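Local coordinates for Lmo0181 protein (Listeria monocytogenes serovar 1/2a, PDB 5F7V) that binds the cyclic alpha-glucan cycloalternan as an extracellular lipoprotein and probably delivers it to an ABC transporter for uptake, at residues Asn129-Tyr134 / Trp265-Glu270; Lys169-Ser174 / Asn242-Met247; Ile313-Asn318 / Leu330-Asp335. All blocks are in the same frame, centred on the assembly; numbering follows the deposited sequence.

Contacts 1 and 2 belong to one sheet: strands 119-135 and 245-251 are neighbours in it, and the contacts touch where Tyr-134 CB packs 3.4 Å from Ala-246 O. Contact 1 is antiparallel and almost wholly buried, and its Val-130 side chain comes within about 4 Å of a bound glucose unit. Contact 2 pairs parallel chains, buried along the strands but open at the Lys-169 and Asn-242 end. Contact 3 joins helices 308-316 and 327-335 through apolar side chains and one water, without direct hydrogen bonds; Ile-315, Asn-318 and Tyr-333 are buried, Pro-332 at its margin exposed. Its centre lies about 17 Å from that of contact 1 and about 28 Å from that of contact 2.

Contact 1: Asn129-Tyr134 / Trp265-Glu270; sequences NVVTIY and WDVQVE
Strands 130-134 and 265-268 run antiparallel, their axes 4.7 Å apart at closest approach, with reciprocal backbone bonds at Thr-132/Gln-268 and Tyr-134/Asp-266 around the non-hydrogen-bonded pair Ile-133/Val-267. The straightest bond runs from Tyr-134 N to Asp-266 O, 169° at the hydrogen. Tyr-134 has CG in the crowded position between its own N and carbonyl carbon (chi1 62°), which lays the ring alongside Asp-266: CZ is 3.7 Å from Asp-266 CB, and ring and carboxylate planes are 26° apart. One water links the hydroxyl to Asp-266 OD2; another, in the ring plane, links it to Val-267 O. Asp-266 OD1 accepts from N of the next residue, Val-267 (2.8 Å, from above the carboxylate plane), and from Asn-341 N. On the other sheet face Ile-133 CG2 lies 3.6 Å from Trp-265 CE3, while CG1 meets Val-267 CG1. Past the last pair, Glu-270 crosses obliquely, CG against Thr-132 OG1 (3.5 Å); its carboxylate is held by Lys-184 and His-249, and two waters tie Val-130 O to Glu-270 N and OE1. Strand 245-251 flanks strand 119-135, helix 255-258 packs on Ile-133 and Val-267, and Phe-139 of helix 136-142 meets the Tyr-134 ring edge-to-face.

Contact 2: Lys169-Ser174 / Asn242-Met247; sequences KVWGTS and NGQIAM
The Trp-171 indole and the Gln-244 amide lie side by side, pointing the same way with planes 37° apart; the amide nitrogen NE2 sits at the indole edge, near its plane, 3.6 Å from CZ3. Outside the pair, Leu-239 and Pro-226 also touch the Trp-171 side chain. The Gln-244 side chain leaves with CG anti to its carbonyl carbon and is extended beyond CG (chi2 -179°), which carries NE2 to within 2.9 Å of Lys-169 O; the bond lies in the amide plane and arrives on a lone pair of the carbonyl. NE2 also donates to a water that accepts from Lys-169 NZ, whereas OE1 takes a bond from Asn-242 ND2, so both ends of the amide are engaged and its rotation is fixed. Along the backbone, Trp-171 N reaches Gln-244 O at 2.8 Å, nearly straight at 176°, and Ala-246 N returns to Trp-171 O. Farther on, Ser-174 N makes a weak bond to Met-247 O, and Ser-174 CB rests on Ile-245 CD1 at 3.8 Å. Met-247, bent at chi3, brings CE to 3.5 Å from Gly-172 O; Thr-173 OG1 bonds to Glu-156. Gly-243, with positive phi, is the C-prime residue of the Schellman motif ending helix 236-241, from which the chain enters strand 245-251. A parallel strand pair flanked by helices is typical of the alpha/beta lobes of periplasmic-binding-protein folds.

Contact 3: Ile313-Asn318 / Leu330-Asp335; sequences IRIDNN and LQPYLD
Ile-315 points from helix 308-316 toward helix 327-335 and spreads its two branches over Leu-330, Pro-332 and Tyr-333. CG2, anti to the backbone N, packs 3.8 Å from Pro-332 CB and 3.7 Å from the backbone Tyr-333 N. The other branch bends at chi2 (-73°), so CD1 rests against both Leu-330 CD2 and Tyr-333 CB, 3.9 Å from each. The isoleucine crosses all three side chains at about a right angle. Pro-332 has no N-H to give, and helix 327-335 is kinked there, where the N atoms of 332 and 333 lack the bond to the preceding turn.

Tyr-333 has CG anti to its N (chi1 -171°), which sends the ring toward the C-terminal end of the first helix. There Asn-318 crosses it obliquely, amide and ring planes 70° apart, with OD1 4.1 Å from CE2; that oxygen is bonded to Arg-342, whose guanidinium also makes a cation-pi contact with the Tyr-333 ring. A water in the ring plane accepts from Tyr-333 OH and donates to Asn-318 O at 2.7 Å, the polar link between the segments. From the intervening strand 321-322, Pro-322 packs on Ile-315 and Leu-321 on Leu-330 and Tyr-333. Asn-318, with positive phi, is the C-prime residue of the Schellman motif that ends helix 308-316, and the whole is a small helix-helix interface beside that C-terminal cap.

Contact 1: Asn129-Tyr134 / Trp265-Glu270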
loop_
_atom_site.group_PDB
_atom_site.type_symbol
_atom_site.label_atom_id
_atom_site.label_comp_id
_atom_site.label_asym_id
_atom_site.label_seq_id
_atom_site.Cartn_x
_atom_site.Cartn_y
_atom_site.Cartn_z
ATOM N N ASN A 129 5.792 2.487 0.126
ATOM C CA ASN A 129 6.279 1.126 0.358
ATOM C C ASN A 129 6.130 0.789 1.822
ATOM O O ASN A 129 5.561 1.538 2.608
ATOM C CB ASN A 129 7.676 0.957 -0.226
ATOM C CG ASN A 129 8.688 1.875 0.404
ATOM O OD1 ASN A 129 8.427 2.552 1.403
ATOM N ND2 ASN A 129 9.874 1.931 -0.181
ATOM N N VAL A 130 6.583 -0.436 2.105
ATOM C CA VAL A 130 6.480 -1.008 3.440
ATOM C C VAL A 130 7.874 -1.208 3.991
ATOM O O VAL A 130 8.823 -1.455 3.270
ATOM C CB VAL A 130 5.704 -2.334 3.356
ATOM C CG1 VAL A 130 5.827 -3.190 4.628
ATOM C CG2 VAL A 130 4.227 -2.059 3.016
ATOM N N VAL A 131 8.004 -1.000 5.300
ATOM C CA VAL A 131 9.261 -1.131 6.016
ATOM C C VAL A 131 8.990 -1.863 7.311
ATOM O O VAL A 131 7.839 -2.047 7.716
ATOM C CB VAL A 131 9.911 0.235 6.330
ATOM C CG1 VAL A 131 10.394 0.864 5.028
ATOM C CG2 VAL A 131 8.971 1.184 7.032
ATOM N N THR A 132 10.074 -2.296 7.940
ATOM C CA THR A 132 9.969 -2.788 9.326
ATOM C C THR A 132 10.065 -1.613 10.254
ATOM O O THR A 132 11.108 -0.958 10.318
ATOM C CB THR A 132 11.071 -3.798 9.610
ATOM O OG1 THR A 132 10.926 -4.877 8.683
ATOM C CG2 THR A 132 10.985 -4.300 11.045
ATOM N N ILE A 133 9.023 -1.382 11.029
ATOM C CA ILE A 133 8.973 -0.285 11.984
ATOM C C ILE A 133 9.204 -0.899 13.360
ATOM O O ILE A 133 8.523 -1.869 13.717
ATOM C CB ILE A 133 7.632 0.441 11.933
ATOM C CG1 ILE A 133 7.324 0.881 10.495
ATOM C CG2 ILE A 133 7.662 1.620 12.914
ATOM C CD1 ILE A 133 6.191 1.840 10.364
ATOM N N TYR A 134 10.162 -0.421 14.130
ATOM C CA TYR A 134 10.498 -1.106 15.358
ATOM C C TYR A 134 10.563 -0.154 16.531
ATOM O O TYR A 134 10.907 1.027 16.425
ATOM C CB TYR A 134 11.792 -1.910 15.209
ATOM C CG TYR A 134 13.058 -1.162 14.900
ATOM C CD1 TYR A 134 13.420 -0.880 13.590
ATOM C CD2 TYR A 134 13.932 -0.736 15.890
ATOM C CE1 TYR A 134 14.604 -0.218 13.263
ATOM C CE2 TYR A 134 15.099 -0.081 15.575
ATOM C CZ TYR A 134 15.427 0.194 14.274
ATOM O OH TYR A 134 16.620 0.822 14.029
ATOM N N TRP A 265 11.277 4.989 18.187
ATOM C CA TRP A 265 11.087 4.021 17.138
ATOM C C TRP A 265 11.884 4.430 15.923
ATOM O O TRP A 265 12.181 5.616 15.695
ATOM C CB TRP A 265 9.612 3.858 16.781
ATOM C CG TRP A 265 8.861 5.100 16.353
ATOM C CD1 TRP A 265 8.356 6.073 17.159
ATOM C CD2 TRP A 265 8.539 5.501 15.031
ATOM N NE1 TRP A 265 7.748 7.065 16.438
ATOM C CE2 TRP A 265 7.825 6.719 15.115
ATOM C CE3 TRP A 265 8.746 4.926 13.774
ATOM C CZ2 TRP A 265 7.326 7.346 14.006
ATOM C CZ3 TRP A 265 8.230 5.565 12.665
ATOM C CH2 TRP A 265 7.525 6.758 12.791
ATOM N N ASP A 266 12.149 3.437 15.074
ATOM C CA ASP A 266 12.868 3.689 13.824
ATOM C C ASP A 266 12.420 2.646 12.805
ATOM O O ASP A 266 11.480 1.882 13.046
ATOM C CB ASP A 266 14.388 3.734 14.072
ATOM C CG ASP A 266 15.187 4.584 13.079
ATOM O OD1 ASP A 266 14.663 4.986 12.012
ATOM O OD2 ASP A 266 16.371 4.838 13.445
ATOM N N VAL A 267 13.016 2.693 11.628
ATOM C CA VAL A 267 12.607 1.822 10.521
ATOM C C VAL A 267 13.787 1.194 9.835
ATOM O O VAL A 267 14.918 1.717 9.894
ATOM C CB VAL A 267 11.753 2.584 9.488
ATOM C CG1 VAL A 267 10.517 3.189 10.122
ATOM C CG2 VAL A 267 12.548 3.629 8.750
ATOM N N GLN A 268 13.562 0.081 9.169
ATOM C CA GLN A 268 14.576 -0.652 8.417
ATOM C C GLN A 268 13.987 -1.304 7.179
ATOM O O GLN A 268 12.815 -1.595 7.122
ATOM C CB GLN A 268 15.240 -1.717 9.321
ATOM C CG GLN A 268 16.472 -2.405 8.745
ATOM C CD GLN A 268 17.509 -1.410 8.313
ATOM O OE1 GLN A 268 17.545 -0.994 7.168
ATOM N NE2 GLN A 268 18.379 -1.023 9.255
ATOM N N VAL A 269 14.840 -1.492 6.176
ATOM C CA VAL A 269 14.475 -2.329 5.020
ATOM C C VAL A 269 14.070 -3.704 5.468
ATOM O O VAL A 269 14.741 -4.289 6.316
ATOM C CB VAL A 269 15.661 -2.437 4.048
ATOM C CG1 VAL A 269 15.273 -3.259 2.809
ATOM C CG2 VAL A 269 16.192 -1.077 3.626
ATOM N N GLU A 270 12.956 -4.220 4.948
ATOM C CA GLU A 270 12.514 -5.559 5.362
ATOM C C GLU A 270 13.496 -6.665 4.968
ATOM O O GLU A 270 14.088 -6.620 3.873
ATOM C CB GLU A 270 11.162 -5.858 4.767
ATOM C CG GLU A 270 10.056 -4.934 5.250
ATOM C CD GLU A 270 8.742 -5.494 4.730
ATOM O OE1 GLU A 270 8.430 -5.273 3.556
ATOM O OE2 GLU A 270 7.988 -6.148 5.482
HETATM O O HOH W 1 11.477 -2.332 3.217
HETATM O O HOH W 2 8.416 -3.539 1.529
HETATM O O HOH W 3 17.617 3.084 15.232
HETATM O O HOH W 4 17.125 1.220 11.575
#

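Contact 2: Lys169-Ser174 / Asn242-Met247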
loop_
_atom_site.group_PDB
_atom_site.type_symbol
_atom_site.label_atom_id
_atom_site.label_comp_id
_atom_site.label_asym_id
_atom_site.label_seq_id
_atom_site.Cartn_x
_atom_site.Cartn_y
_atom_site.Cartn_z
ATOM N N LYS A 169 1.973 -9.420 27.472
ATOM C CA LYS A 169 1.250 -9.149 26.232
ATOM C C LYS A 169 2.089 -8.381 25.234
ATOM O O LYS A 169 1.580 -7.458 24.563
ATOM C CB LYS A 169 -0.106 -8.465 26.487
ATOM C CG LYS A 169 -0.954 -9.076 27.593
ATOM C CD LYS A 169 -1.270 -10.552 27.367
ATOM C CE LYS A 169 -1.854 -10.910 26.017
ATOM N NZ LYS A 169 -3.209 -10.347 25.807
ATOM N N VAL A 170 3.374 -8.740 25.174
ATOM C CA VAL A 170 4.283 -8.130 24.190
ATOM C C VAL A 170 4.677 -9.203 23.185
ATOM O O VAL A 170 5.097 -10.294 23.567
ATOM C CB VAL A 170 5.519 -7.508 24.859
ATOM C CG1 VAL A 170 6.535 -7.042 23.825
ATOM C CG2 VAL A 170 5.141 -6.378 25.789
ATOM N N TRP A 171 4.501 -8.865 21.917
ATOM C CA TRP A 171 4.916 -9.736 20.816
ATOM C C TRP A 171 6.114 -9.146 20.108
ATOM O O TRP A 171 6.251 -7.943 19.956
ATOM C CB TRP A 171 3.742 -9.939 19.835
ATOM C CG TRP A 171 2.627 -10.801 20.335
ATOM C CD1 TRP A 171 2.520 -12.178 20.292
ATOM C CD2 TRP A 171 1.452 -10.337 20.988
ATOM N NE1 TRP A 171 1.348 -12.569 20.861
ATOM C CE2 TRP A 171 0.683 -11.457 21.323
ATOM C CE3 TRP A 171 0.969 -9.064 21.313
ATOM C CZ2 TRP A 171 -0.532 -11.355 21.973
ATOM C CZ3 TRP A 171 -0.249 -8.970 21.962
ATOM C CH2 TRP A 171 -0.977 -10.092 22.256
ATOM N N GLY A 172 6.983 -10.030 19.642
ATOM C CA GLY A 172 8.168 -9.606 18.913
ATOM C C GLY A 172 7.919 -9.057 17.519
ATOM O O GLY A 172 8.673 -8.183 17.084
ATOM N N THR A 173 6.870 -9.525 16.847
ATOM C CA THR A 173 6.641 -9.073 15.469
ATOM C C THR A 173 5.185 -9.122 15.095
ATOM O O THR A 173 4.377 -9.775 15.735
ATOM C CB THR A 173 7.526 -9.872 14.537
ATOM O OG1 THR A 173 7.592 -9.227 13.252
ATOM C CG2 THR A 173 7.076 -11.317 14.342
ATOM N N SER A 174 4.858 -8.431 14.021
ATOM C CA SER A 174 3.527 -8.520 13.441
ATOM C C SER A 174 3.663 -8.177 11.964
ATOM O O SER A 174 4.312 -7.191 11.581
ATOM C CB SER A 174 2.566 -7.525 14.084
ATOM O OG SER A 174 1.269 -7.709 13.500
ATOM N N ASN A 242 0.332 0.845 21.575
ATOM C CA ASN A 242 0.170 0.434 22.971
ATOM C C ASN A 242 1.424 -0.257 23.511
ATOM O O ASN A 242 1.333 -0.770 24.635
ATOM C CB ASN A 242 -1.085 -0.459 23.094
ATOM C CG ASN A 242 -1.697 -0.480 24.506
ATOM O OD1 ASN A 242 -1.809 0.566 25.127
ATOM N ND2 ASN A 242 -2.136 -1.647 24.969
ATOM N N GLY A 243 2.558 -0.189 22.807
ATOM C CA GLY A 243 3.785 -0.779 23.311
ATOM C C GLY A 243 3.866 -2.281 23.266
ATOM O O GLY A 243 4.682 -2.875 23.995
ATOM N N GLN A 244 3.008 -2.941 22.500
ATOM C CA GLN A 244 2.878 -4.397 22.568
ATOM C C GLN A 244 3.547 -5.132 21.390
ATOM O O GLN A 244 3.413 -6.358 21.329
ATOM C CB GLN A 244 1.411 -4.804 22.609
ATOM C CG GLN A 244 0.692 -4.372 23.878
ATOM C CD GLN A 244 -0.739 -4.829 23.832
ATOM O OE1 GLN A 244 -1.653 -4.026 23.545
ATOM N NE2 GLN A 244 -0.932 -6.098 24.044
ATOM N N ILE A 245 4.174 -4.447 20.425
ATOM C CA ILE A 245 4.781 -5.085 19.253
ATOM C C ILE A 245 6.180 -4.502 19.031
ATOM O O ILE A 245 6.333 -3.305 18.817
ATOM C CB ILE A 245 3.870 -4.924 18.023
ATOM C CG1 ILE A 245 2.508 -5.602 18.195
ATOM C CG2 ILE A 245 4.593 -5.413 16.779
ATOM C CD1 ILE A 245 1.495 -5.407 17.094
ATOM N N ALA A 246 7.205 -5.342 19.049
ATOM C CA ALA A 246 8.551 -4.823 18.838
ATOM C C ALA A 246 8.860 -4.479 17.391
ATOM O O ALA A 246 9.563 -3.497 17.151
ATOM C CB ALA A 246 9.578 -5.816 19.362
ATOM N N MET A 247 8.337 -5.245 16.432
ATOM C CA MET A 247 8.610 -5.048 14.983
ATOM C C MET A 247 7.278 -5.146 14.257
ATOM O O MET A 247 6.567 -6.128 14.395
ATOM C CB MET A 247 9.566 -6.095 14.405
ATOM C CG MET A 247 10.981 -5.969 14.890
ATOM S SD MET A 247 12.048 -7.273 14.290
ATOM C CE MET A 247 11.673 -8.653 15.390
HETATM O O HOH W 5 -3.087 -8.112 24.347
#

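Contact 3: Ile313-Asn318 / Leu330-Asp335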
loop_
_atom_site.group_PDB
_atom_site.type_symbol
_atom_site.label_atom_id
_atom_site.label_comp_id
_atom_site.label_asym_id
_atom_site.label_seq_id
_atom_site.Cartn_x
_atom_site.Cartn_y
_atom_site.Cartn_z
ATOM N N ILE A 313 3.122 20.221 0.629
ATOM C CA ILE A 313 2.189 19.852 1.686
ATOM C C ILE A 313 2.322 18.371 2.032
ATOM O O ILE A 313 2.346 18.011 3.201
ATOM C CB ILE A 313 0.745 20.202 1.298
ATOM C CG1 ILE A 313 0.520 21.720 1.221
ATOM C CG2 ILE A 313 -0.263 19.582 2.255
ATOM C CD1 ILE A 313 -0.724 22.068 0.424
ATOM N N ARG A 314 2.391 17.552 0.991
ATOM C CA ARG A 314 2.496 16.123 1.164
ATOM C C ARG A 314 3.745 15.774 1.972
ATOM O O ARG A 314 3.683 14.961 2.876
ATOM C CB ARG A 314 2.514 15.478 -0.219
ATOM C CG ARG A 314 2.507 13.982 -0.099
ATOM C CD ARG A 314 2.243 13.296 -1.409
ATOM N NE ARG A 314 0.896 13.471 -1.919
ATOM C CZ ARG A 314 -0.148 12.719 -1.599
ATOM N NH1 ARG A 314 -1.285 12.972 -2.218
ATOM N NH2 ARG A 314 -0.053 11.721 -0.728
ATOM N N ILE A 315 4.876 16.324 1.550
ATOM C CA ILE A 315 6.142 16.131 2.224
ATOM C C ILE A 315 6.072 16.580 3.678
ATOM O O ILE A 315 6.486 15.851 4.591
ATOM C CB ILE A 315 7.285 16.814 1.436
ATOM C CG1 ILE A 315 7.589 16.136 0.097
ATOM C CG2 ILE A 315 8.537 16.963 2.305
ATOM C CD1 ILE A 315 8.309 14.801 0.160
ATOM N N ASP A 316 5.544 17.772 3.883
ATOM C CA ASP A 316 5.454 18.278 5.255
ATOM C C ASP A 316 4.651 17.397 6.199
ATOM O O ASP A 316 4.946 17.341 7.396
ATOM C CB ASP A 316 4.836 19.683 5.273
ATOM C CG ASP A 316 5.002 20.337 6.614
ATOM O OD1 ASP A 316 6.147 20.432 7.105
ATOM O OD2 ASP A 316 3.961 20.722 7.185
ATOM N N ASN A 317 3.660 16.710 5.653
ATOM C CA ASN A 317 2.790 15.838 6.431
ATOM C C ASN A 317 3.166 14.358 6.426
ATOM O O ASN A 317 2.403 13.551 6.970
ATOM C CB ASN A 317 1.345 16.069 5.961
ATOM C CG ASN A 317 0.835 17.418 6.422
ATOM O OD1 ASN A 317 0.520 17.608 7.609
ATOM N ND2 ASN A 317 0.864 18.400 5.541
ATOM N N ASN A 318 4.310 14.003 5.836
ATOM C CA ASN A 318 4.769 12.617 5.726
ATOM C C ASN A 318 3.756 11.733 5.025
ATOM O O ASN A 318 3.715 10.534 5.301
ATOM C CB ASN A 318 5.084 12.021 7.095
ATOM C CG ASN A 318 6.188 12.756 7.813
ATOM O OD1 ASN A 318 7.309 12.840 7.315
ATOM N ND2 ASN A 318 5.887 13.266 9.000
ATOM N N LEU A 330 12.049 16.667 -2.007
ATOM C CA LEU A 330 12.185 15.508 -1.120
ATOM C C LEU A 330 13.045 15.709 0.120
ATOM O O LEU A 330 12.917 14.976 1.093
ATOM C CB LEU A 330 12.777 14.306 -1.863
ATOM C CG LEU A 330 11.899 13.521 -2.836
ATOM C CD1 LEU A 330 12.683 12.491 -3.637
ATOM C CD2 LEU A 330 10.823 12.799 -2.039
ATOM N N GLN A 331 13.938 16.691 0.088
ATOM C CA GLN A 331 14.869 16.851 1.204
ATOM C C GLN A 331 14.212 16.965 2.576
ATOM O O GLN A 331 14.716 16.305 3.489
ATOM C CB GLN A 331 15.796 18.042 0.964
ATOM C CG GLN A 331 17.005 18.091 1.901
ATOM C CD GLN A 331 17.852 16.826 1.837
ATOM O OE1 GLN A 331 18.185 16.344 0.763
ATOM N NE2 GLN A 331 18.197 16.268 2.985
ATOM N N PRO A 332 13.133 17.751 2.760
ATOM C CA PRO A 332 12.541 17.810 4.102
ATOM C C PRO A 332 12.067 16.438 4.584
ATOM O O PRO A 332 12.082 16.186 5.791
ATOM C CB PRO A 332 11.403 18.836 3.945
ATOM C CG PRO A 332 11.816 19.694 2.800
ATOM C CD PRO A 332 12.503 18.741 1.854
ATOM N N TYR A 333 11.657 15.541 3.689
ATOM C CA TYR A 333 11.293 14.182 4.104
ATOM C C TYR A 333 12.470 13.399 4.633
ATOM O O TYR A 333 12.327 12.624 5.577
ATOM C CB TYR A 333 10.652 13.443 2.924
ATOM C CG TYR A 333 10.035 12.119 3.267
ATOM C CD1 TYR A 333 10.783 10.951 3.325
ATOM C CD2 TYR A 333 8.680 12.013 3.556
ATOM C CE1 TYR A 333 10.205 9.740 3.632
ATOM C CE2 TYR A 333 8.088 10.805 3.882
ATOM C CZ TYR A 333 8.852 9.668 3.915
ATOM O OH TYR A 333 8.300 8.461 4.226
ATOM N N LEU A 334 13.623 13.570 4.019
ATOM C CA LEU A 334 14.844 12.898 4.492
ATOM C C LEU A 334 15.297 13.486 5.838
ATOM O O LEU A 334 15.862 12.758 6.670
ATOM C CB LEU A 334 15.969 13.053 3.467
ATOM C CG LEU A 334 15.863 12.184 2.225
ATOM C CD1 LEU A 334 16.919 12.657 1.243
ATOM C CD2 LEU A 334 16.012 10.718 2.639
ATOM N N ASP A 335 15.014 14.761 6.085
ATOM C CA ASP A 335 15.481 15.418 7.295
ATOM C C ASP A 335 14.506 15.316 8.453
ATOM O O ASP A 335 14.849 15.601 9.608
ATOM C CB ASP A 335 15.763 16.899 6.999
ATOM C CG ASP A 335 16.965 17.106 6.071
ATOM O OD1 ASP A 335 17.796 16.187 5.929
ATOM O OD2 ASP A 335 17.097 18.189 5.486
HETATM O O HOH W 6 5.587 8.634 4.756
#